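Local coordinates for beta-lactamase-related domain-containing protein (Bacteroides dorei DSM 17855, PDB 5TGF) that is uncharacterised but probably acts as a serine hydrolase of the beta-lactamase and penicillin-binding-protein family, and can bind calcium, at residues 105-110 and 143-148. Sequence-based numbering, arbitrary orientation.
Sequences SHTSGV and TRFEYG
The direct bond between the two loops runs from Glu146 N to His106 O, 2.9 Å long and nearly straight at 167°. Beside it, Thr107 CA makes a CA-H...O contact with Arg144 O. Arg144 O is buried and has no hydrogen-bond partner. Waters fill in next to this bond. One accepts from Gly109 N and donates to Glu146 O over a longer bond. A second lies 2.8 Å from Glu146 O and could donate to it. A third lies between Glu146 OE1 and Val110 O, within hydrogen-bonding distance of both; which bonds these last two waters make is not settled.

His106 has CG anti to its carbonyl carbon (chi1 -56°), which lays the ring along residues 145-148, with CB against Phe145 and the imidazole on Tyr147. Tyr147 CD2 sits over one face of the imidazole, 3.5 Å from His106 NE2, and the two ring planes are inclined by 32°. Tyr147 OH hydrogen-bonds to Ser58 OG and to Lys61 NZ. This fits the SxxK serine and lysine plus second-motif tyrosine of class C beta-lactamases and related esterases, so His106 probably packs against an active-site tyrosine. Tyr265 adds an edge-to-face partner to the His106 ring in this aromatic cluster.

His106 CB makes an off-centre CH-pi contact with the Phe145 ring, 4.1 Å from its centroid. The edge of the imidazole brings His106 CE1 to 3.2 Å from Gly148 O. Further along the first loop, Ser108 OG accepts from Val110 N at 3.1 Å in an ST turn.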
loop_
_atom_site.group_PDB
_atom_site.type_symbol
_atom_site.label_atom_id
_atom_site.label_comp_id
_atom_site.label_asym_id
_atom_site.label_seq_id
_atom_site.Cartn_x
_atom_site.Cartn_y
_atom_site.Cartn_z
ATOM N N SER A 105 8.839 4.667 3.893
ATOM C CA SER A 105 9.508 3.373 3.861
ATOM C C SER A 105 9.598 2.741 5.246
ATOM O O SER A 105 10.264 1.729 5.409
ATOM C CB SER A 105 10.903 3.512 3.270
ATOM O OG SER A 105 11.722 4.358 4.081
ATOM N N HIS A 106 8.864 3.299 6.222
ATOM C CA HIS A 106 8.846 2.808 7.577
ATOM C C HIS A 106 10.218 2.867 8.260
ATOM O O HIS A 106 10.538 1.990 9.075
ATOM C CB HIS A 106 8.269 1.408 7.623
ATOM C CG HIS A 106 6.907 1.337 7.020
ATOM N ND1 HIS A 106 5.846 2.053 7.537
ATOM C CD2 HIS A 106 6.450 0.739 5.895
ATOM C CE1 HIS A 106 4.787 1.872 6.769
ATOM N NE2 HIS A 106 5.121 1.046 5.796
ATOM N N THR A 107 11.070 3.789 7.798
ATOM C CA THR A 107 12.424 3.906 8.340
ATOM C C THR A 107 12.636 5.278 9.013
ATOM O O THR A 107 13.761 5.632 9.318
ATOM C CB THR A 107 13.522 3.650 7.306
ATOM O OG1 THR A 107 13.382 4.546 6.191
ATOM C CG2 THR A 107 13.465 2.229 6.810
ATOM N N SER A 108 11.553 5.976 9.345
ATOM C CA SER A 108 11.647 7.325 9.910
ATOM C C SER A 108 11.976 7.365 11.406
ATOM O O SER A 108 12.514 8.376 11.888
ATOM C CB SER A 108 10.361 8.093 9.671
ATOM O OG SER A 108 9.280 7.585 10.438
ATOM N N GLY A 109 11.581 6.314 12.131
ATOM C CA GLY A 109 11.584 6.299 13.592
ATOM C C GLY A 109 10.452 7.024 14.274
ATOM O O GLY A 109 10.461 7.163 15.506
ATOM N N VAL A 110 9.465 7.489 13.506
ATOM C CA VAL A 110 8.251 8.037 14.091
ATOM C C VAL A 110 7.457 6.892 14.753
ATOM O O VAL A 110 7.447 5.761 14.271
ATOM C CB VAL A 110 7.415 8.774 13.042
ATOM C CG1 VAL A 110 6.066 9.220 13.610
ATOM C CG2 VAL A 110 8.195 9.961 12.510
ATOM N N THR A 143 17.909 4.031 10.561
ATOM C CA THR A 143 18.690 3.018 11.287
ATOM C C THR A 143 17.925 1.729 11.554
ATOM O O THR A 143 18.537 0.677 11.844
ATOM C CB THR A 143 19.250 3.564 12.629
ATOM O OG1 THR A 143 18.186 3.796 13.563
ATOM C CG2 THR A 143 20.029 4.825 12.398
ATOM N N ARG A 144 16.590 1.792 11.503
ATOM C CA ARG A 144 15.746 0.608 11.694
ATOM C C ARG A 144 14.492 0.683 10.810
ATOM O O ARG A 144 14.093 1.777 10.379
ATOM C CB ARG A 144 15.305 0.474 13.158
ATOM C CG ARG A 144 16.401 0.135 14.167
ATOM C CD ARG A 144 15.905 0.041 15.602
ATOM N NE ARG A 144 14.675 -0.748 15.753
ATOM C CZ ARG A 144 13.763 -0.561 16.719
ATOM N NH1 ARG A 144 13.958 0.325 17.693
ATOM N NH2 ARG A 144 12.645 -1.270 16.723
ATOM N N PHE A 145 13.976 -0.500 10.455
ATOM C CA PHE A 145 12.627 -0.686 9.860
ATOM C C PHE A 145 11.589 -0.991 10.941
ATOM O O PHE A 145 11.765 -1.892 11.786
ATOM C CB PHE A 145 12.640 -1.822 8.848
ATOM C CG PHE A 145 11.310 -2.026 8.135
ATOM C CD1 PHE A 145 11.026 -1.351 6.948
ATOM C CD2 PHE A 145 10.382 -2.941 8.617
ATOM C CE1 PHE A 145 9.824 -1.569 6.279
ATOM C CE2 PHE A 145 9.161 -3.164 7.954
ATOM C CZ PHE A 145 8.904 -2.480 6.761
ATOM N N GLU A 146 10.552 -0.162 10.999
ATOM C CA GLU A 146 9.416 -0.446 11.846
ATOM C C GLU A 146 8.140 0.082 11.221
ATOM O O GLU A 146 7.930 1.278 11.098
ATOM C CB GLU A 146 9.594 0.121 13.257
ATOM C CG GLU A 146 8.429 -0.289 14.183
ATOM C CD GLU A 146 8.562 0.240 15.614
ATOM O OE1 GLU A 146 8.935 1.408 15.793
ATOM O OE2 GLU A 146 8.193 -0.506 16.552
ATOM N N TYR A 147 7.262 -0.850 10.889
ATOM C CA TYR A 147 5.992 -0.549 10.201
ATOM C C TYR A 147 5.044 0.241 11.074
ATOM O O TYR A 147 4.932 0.027 12.293
ATOM C CB TYR A 147 5.344 -1.844 9.773
ATOM C CG TYR A 147 4.177 -1.760 8.818
ATOM C CD1 TYR A 147 2.864 -1.694 9.301
ATOM C CD2 TYR A 147 4.372 -1.901 7.452
ATOM C CE1 TYR A 147 1.780 -1.666 8.426
ATOM C CE2 TYR A 147 3.301 -1.883 6.560
ATOM C CZ TYR A 147 2.004 -1.820 7.064
ATOM O OH TYR A 147 0.920 -1.836 6.215
ATOM N N GLY A 148 4.383 1.207 10.456
ATOM C CA GLY A 148 3.383 1.992 11.168
ATOM C C GLY A 148 2.608 2.897 10.267
ATOM O O GLY A 148 2.690 2.757 9.049
HETATM O O HOH W 1 9.773 3.998 11.406
HETATM O O HOH W 2 6.442 3.405 12.038
HETATM O O HOH W 3 8.971 3.605 14.076
#